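Local coordinates for protein CbbY (Rhodobacter sphaeroides, PDB 4UAS) that selectively dephosphorylates xylulose 1,5-bisphosphate, a potent Rubisco inhibitor made by Rubisco itself, using magnesium in a HAD-type active site, at residues Leu19-Leu31 / Ile74-Met86. Residues are numbered along the deposited sequence; the frame is centred on the assembly and turned at random. Where two conformers were deposited one is given.
Sequences LHRRAFNETFAAL and IHRAKTERFVALM
The imidazole of His20 and the phenyl ring of Phe82 lie face on face in an offset stack, planes 3° apart and centroids 3.9 Å apart, while Lys78 reaches the imidazole at its edge. Segments 19-31 and 74-86, on helices 17-31 and 71-87 of the helical cap of this HAD-superfamily phosphatase, run at 127° to each other. Lys78 NZ donates to His20 ND1 over 2.8 Å, 20° out of the ring plane, and His20 NE2 is hydrogen-bonded to Asp10 OD1, of a magnesium ligand and the inferred proton donor; both ring nitrogens are thus engaged. Replacing this histidine with a leucine would probably leave Lys78 NZ and Asp10 without their shared partner and Phe82 without its flat stacking surface. Lys78, a substrate-binding residue, is bent at chi2, which lays its chain along one face of Phe24: CE sits 3.8 Å from the ring centroid, an over-the-face CH-pi contact, with NZ in an off-centre cation-pi position. Leu85 CD2 rests over the centre of the Arg22 guanidinium, 3.5 Å from CZ, while Glu26 OE2 occupies its edge in a salt bridge with NE. Ala23, as a knob, fits among Lys78, Arg81, Phe82 and Leu85; one turn on, Thr27 fits among Ile74, Ala77, Lys78 and Arg81. Thr27 OG1 donates to Ala23 O over 2.7 Å, meeting that oxygen from the opposite face to Thr27 N.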
loop_
_atom_site.group_PDB
_atom_site.type_symbol
_atom_site.label_atom_id
_atom_site.label_comp_id
_atom_site.label_asym_id
_atom_site.label_seq_id
_atom_site.Cartn_x
_atom_site.Cartn_y
_atom_site.Cartn_z
ATOM N N LEU A 19 -1.128 12.415 -0.786
ATOM C CA LEU A 19 0.076 12.851 -0.136
ATOM C C LEU A 19 1.317 12.408 -0.908
ATOM O O LEU A 19 2.302 13.167 -0.987
ATOM C CB LEU A 19 0.102 12.371 1.341
ATOM C CG LEU A 19 1.071 13.164 2.247
ATOM C CD1 LEU A 19 0.503 14.562 2.508
ATOM C CD2 LEU A 19 1.219 12.440 3.579
ATOM N N HIS A 20 1.340 11.185 -1.411
ATOM C CA HIS A 20 2.404 10.778 -2.294
ATOM C C HIS A 20 2.517 11.703 -3.484
ATOM O O HIS A 20 3.620 12.098 -3.859
ATOM C CB HIS A 20 2.192 9.342 -2.801
ATOM C CG HIS A 20 2.515 8.276 -1.802
ATOM N ND1 HIS A 20 3.790 8.032 -1.388
ATOM C CD2 HIS A 20 1.699 7.397 -1.159
ATOM C CE1 HIS A 20 3.743 7.044 -0.504
ATOM N NE2 HIS A 20 2.506 6.637 -0.356
ATOM N N ARG A 21 1.403 12.050 -4.139
ATOM C CA ARG A 21 1.422 12.939 -5.301
ATOM C C ARG A 21 2.018 14.276 -4.955
ATOM O O ARG A 21 2.884 14.802 -5.692
ATOM C CB ARG A 21 0.033 13.070 -5.900
ATOM C CG ARG A 21 0.028 13.836 -7.245
ATOM C CD ARG A 21 -1.365 13.896 -7.866
ATOM N NE ARG A 21 -2.310 14.737 -7.165
ATOM C CZ ARG A 21 -2.543 16.020 -7.426
ATOM N NH1 ARG A 21 -1.889 16.660 -8.364
ATOM N NH2 ARG A 21 -3.466 16.657 -6.731
ATOM N N ARG A 22 1.657 14.833 -3.808
ATOM C CA ARG A 22 2.225 16.080 -3.327
ATOM C C ARG A 22 3.730 15.909 -3.149
ATOM O O ARG A 22 4.512 16.789 -3.522
ATOM C CB ARG A 22 1.552 16.521 -2.022
ATOM C CG ARG A 22 2.159 17.753 -1.361
ATOM C CD ARG A 22 1.382 18.189 -0.117
ATOM N NE ARG A 22 2.101 19.318 0.472
ATOM C CZ ARG A 22 1.822 19.785 1.695
ATOM N NH1 ARG A 22 0.885 19.250 2.391
ATOM N NH2 ARG A 22 2.543 20.742 2.203
ATOM N N ALA A 23 4.170 14.837 -2.488
ATOM C CA ALA A 23 5.587 14.631 -2.256
ATOM C C ALA A 23 6.340 14.549 -3.589
ATOM O O ALA A 23 7.446 15.079 -3.731
ATOM C CB ALA A 23 5.821 13.390 -1.444
ATOM N N PHE A 24 5.787 13.831 -4.600
ATOM C CA PHE A 24 6.411 13.803 -5.902
ATOM C C PHE A 24 6.543 15.209 -6.472
ATOM O O PHE A 24 7.617 15.641 -6.895
ATOM C CB PHE A 24 5.641 12.921 -6.893
ATOM C CG PHE A 24 5.844 11.426 -6.756
ATOM C CD1 PHE A 24 7.054 10.878 -7.125
ATOM C CD2 PHE A 24 4.831 10.589 -6.323
ATOM C CE1 PHE A 24 7.253 9.493 -7.064
ATOM C CE2 PHE A 24 5.033 9.236 -6.244
ATOM C CZ PHE A 24 6.242 8.668 -6.619
ATOM N N ASN A 25 5.420 15.948 -6.537
ATOM C CA ASN A 25 5.456 17.248 -7.205
ATOM C C ASN A 25 6.355 18.229 -6.503
ATOM O O ASN A 25 7.080 19.006 -7.148
ATOM C CB ASN A 25 4.026 17.788 -7.348
ATOM C CG ASN A 25 3.246 17.037 -8.377
ATOM O OD1 ASN A 25 3.816 16.607 -9.388
ATOM N ND2 ASN A 25 1.949 16.927 -8.201
ATOM N N GLU A 26 6.345 18.245 -5.159
ATOM C CA GLU A 26 7.250 19.120 -4.425
ATOM C C GLU A 26 8.707 18.769 -4.652
ATOM O O GLU A 26 9.562 19.634 -4.665
ATOM C CB GLU A 26 6.825 19.154 -2.959
ATOM C CG GLU A 26 5.517 19.861 -2.704
ATOM C CD GLU A 26 5.137 20.020 -1.254
ATOM O OE1 GLU A 26 5.865 19.523 -0.369
ATOM O OE2 GLU A 26 4.070 20.646 -1.016
ATOM N N THR A 27 8.983 17.477 -4.771
ATOM C CA THR A 27 10.345 17.010 -5.046
ATOM C C THR A 27 10.794 17.498 -6.432
ATOM O O THR A 27 11.888 18.002 -6.625
ATOM C CB THR A 27 10.432 15.508 -4.899
ATOM O OG1 THR A 27 10.155 15.128 -3.570
ATOM C CG2 THR A 27 11.855 15.039 -5.262
ATOM N N PHE A 28 9.919 17.360 -7.382
ATOM C CA PHE A 28 10.224 17.789 -8.745
ATOM C C PHE A 28 10.530 19.302 -8.747
ATOM O O PHE A 28 11.494 19.741 -9.358
ATOM C CB PHE A 28 9.059 17.501 -9.680
ATOM C CG PHE A 28 8.702 16.007 -9.831
ATOM C CD1 PHE A 28 9.575 15.004 -9.501
ATOM C CD2 PHE A 28 7.450 15.681 -10.306
ATOM C CE1 PHE A 28 9.193 13.680 -9.632
ATOM C CE2 PHE A 28 7.053 14.380 -10.420
ATOM C CZ PHE A 28 7.931 13.353 -10.086
ATOM N N ALA A 29 9.704 20.100 -8.052
ATOM C CA ALA A 29 9.955 21.528 -8.034
ATOM C C ALA A 29 11.299 21.814 -7.383
ATOM O O ALA A 29 12.050 22.678 -7.880
ATOM C CB ALA A 29 8.833 22.261 -7.300
ATOM N N ALA A 30 11.609 21.146 -6.273
ATOM C CA ALA A 30 12.863 21.368 -5.596
ATOM C C ALA A 30 14.068 20.995 -6.410
ATOM O O ALA A 30 15.147 21.611 -6.281
ATOM C CB ALA A 30 12.870 20.609 -4.257
ATOM N N LEU A 31 13.927 20.006 -7.271
ATOM C CA LEU A 31 14.934 19.552 -8.194
ATOM C C LEU A 31 15.128 20.442 -9.430
ATOM O O LEU A 31 16.090 20.270 -10.167
ATOM C CB LEU A 31 14.675 18.120 -8.578
ATOM C CG LEU A 31 14.858 17.113 -7.460
ATOM C CD1 LEU A 31 14.541 15.699 -7.928
ATOM C CD2 LEU A 31 16.304 17.123 -6.921
ATOM N N ILE A 74 16.209 10.591 -6.995
ATOM C CA ILE A 74 14.907 11.310 -7.057
ATOM C C ILE A 74 13.915 10.687 -6.065
ATOM O O ILE A 74 13.233 11.364 -5.282
ATOM C CB ILE A 74 14.315 11.343 -8.450
ATOM C CG1 ILE A 74 15.297 11.997 -9.468
ATOM C CG2 ILE A 74 12.955 12.050 -8.463
ATOM C CD1 ILE A 74 14.892 11.879 -10.902
ATOM N N HIS A 75 13.842 9.357 -6.121
ATOM C CA HIS A 75 12.953 8.602 -5.237
ATOM C C HIS A 75 13.311 8.765 -3.782
ATOM O O HIS A 75 12.399 8.913 -2.933
ATOM C CB HIS A 75 12.912 7.152 -5.651
ATOM C CG HIS A 75 11.967 6.301 -4.879
ATOM N ND1 HIS A 75 12.409 5.247 -4.095
ATOM C CD2 HIS A 75 10.632 6.349 -4.732
ATOM C CE1 HIS A 75 11.383 4.710 -3.464
ATOM N NE2 HIS A 75 10.283 5.350 -3.835
ATOM N N ARG A 76 14.608 8.742 -3.453
ATOM C CA ARG A 76 15.015 8.966 -2.059
ATOM C C ARG A 76 14.548 10.329 -1.562
ATOM O O ARG A 76 14.026 10.459 -0.455
ATOM C CB ARG A 76 16.549 8.829 -1.929
ATOM C CG ARG A 76 17.124 9.087 -0.551
ATOM C CD ARG A 76 18.668 8.928 -0.436
ATOM N NE ARG A 76 19.359 8.670 -1.719
ATOM C CZ ARG A 76 19.342 7.494 -2.376
ATOM N NH1 ARG A 76 20.011 7.351 -3.532
ATOM N NH2 ARG A 76 18.649 6.445 -1.899
ATOM N N ALA A 77 14.744 11.368 -2.376
ATOM C CA ALA A 77 14.327 12.697 -1.988
ATOM C C ALA A 77 12.787 12.763 -1.780
ATOM O O ALA A 77 12.301 13.365 -0.843
ATOM C CB ALA A 77 14.775 13.690 -3.045
ATOM N N LYS A 78 12.070 12.115 -2.667
ATOM C CA LYS A 78 10.612 12.102 -2.558
ATOM C C LYS A 78 10.153 11.314 -1.331
ATOM O O LYS A 78 9.193 11.727 -0.671
ATOM C CB LYS A 78 10.003 11.524 -3.837
ATOM C CG LYS A 78 8.475 11.320 -3.779
ATOM C CD LYS A 78 8.092 9.885 -3.352
ATOM C CE LYS A 78 6.641 9.777 -2.944
ATOM N NZ LYS A 78 6.262 8.409 -2.609
ATOM N N THR A 79 10.865 10.227 -0.979
ATOM C CA THR A 79 10.555 9.477 0.214
ATOM C C THR A 79 10.748 10.294 1.451
ATOM O O THR A 79 9.893 10.313 2.334
ATOM C CB THR A 79 11.345 8.159 0.232
ATOM O OG1 THR A 79 10.999 7.389 -0.892
ATOM C CG2 THR A 79 11.091 7.359 1.520
ATOM N N GLU A 80 11.885 10.986 1.525
ATOM C CA GLU A 80 12.146 11.877 2.651
ATOM C C GLU A 80 11.021 12.904 2.789
ATOM O O GLU A 80 10.556 13.207 3.903
ATOM C CB GLU A 80 13.479 12.544 2.472
ATOM C CG GLU A 80 14.664 11.563 2.587
ATOM C CD GLU A 80 15.984 12.163 2.178
ATOM O OE1 GLU A 80 16.018 13.363 1.768
ATOM O OE2 GLU A 80 16.989 11.429 2.230
ATOM N N ARG A 81 10.557 13.468 1.664
ATOM C CA ARG A 81 9.480 14.458 1.719
ATOM C C ARG A 81 8.172 13.824 2.202
ATOM O O ARG A 81 7.483 14.433 3.020
ATOM C CB ARG A 81 9.293 15.191 0.382
ATOM C CG ARG A 81 10.380 16.182 -0.013
ATOM C CD ARG A 81 10.109 17.000 -1.279
ATOM N NE ARG A 81 11.131 17.999 -1.465
ATOM C CZ ARG A 81 11.005 19.276 -1.073
ATOM N NH1 ARG A 81 12.007 20.130 -1.269
ATOM N NH2 ARG A 81 9.870 19.736 -0.538
ATOM N N PHE A 82 7.844 12.646 1.695
ATOM C CA PHE A 82 6.638 11.960 2.164
ATOM C C PHE A 82 6.687 11.681 3.668
ATOM O O PHE A 82 5.700 11.882 4.373
ATOM C CB PHE A 82 6.465 10.660 1.408
ATOM C CG PHE A 82 5.230 9.883 1.814
ATOM C CD1 PHE A 82 3.977 10.206 1.292
ATOM C CD2 PHE A 82 5.294 8.877 2.743
ATOM C CE1 PHE A 82 2.898 9.504 1.639
ATOM C CE2 PHE A 82 4.211 8.191 3.095
ATOM C CZ PHE A 82 3.003 8.483 2.569
ATOM N N VAL A 83 7.830 11.181 4.145
ATOM C CA VAL A 83 7.979 10.911 5.556
ATOM C C VAL A 83 7.718 12.177 6.401
ATOM O O VAL A 83 7.060 12.137 7.429
ATOM C CB VAL A 83 9.366 10.287 5.812
ATOM C CG1 VAL A 83 9.742 10.268 7.320
ATOM C CG2 VAL A 83 9.436 8.885 5.235
ATOM N N ALA A 84 8.268 13.315 5.952
ATOM C CA ALA A 84 8.074 14.574 6.667
ATOM C C ALA A 84 6.601 14.997 6.625
ATOM O O ALA A 84 6.024 15.410 7.642
ATOM C CB ALA A 84 8.949 15.687 6.124
ATOM N N LEU A 85 5.965 14.844 5.456
ATOM C CA LEU A 85 4.549 15.223 5.337
ATOM C C LEU A 85 3.660 14.360 6.213
ATOM O O LEU A 85 2.720 14.863 6.836
ATOM C CB LEU A 85 4.106 15.199 3.883
ATOM C CG LEU A 85 4.622 16.278 2.924
ATOM C CD1 LEU A 85 4.380 15.895 1.463
ATOM C CD2 LEU A 85 3.994 17.598 3.274
ATOM N N MET A 86 3.958 13.064 6.278
ATOM C CA MET A 86 3.243 12.171 7.122
ATOM C C MET A 86 3.310 12.581 8.578
ATOM O O MET A 86 2.298 12.462 9.298
ATOM C CB MET A 86 3.782 10.766 6.911
ATOM C CG MET A 86 3.072 9.721 7.718
ATOM S SD MET A 86 1.308 9.503 7.412
ATOM C CE MET A 86 1.397 8.999 5.794
HETATM O O HOH W 1 7.473 18.531 1.181
#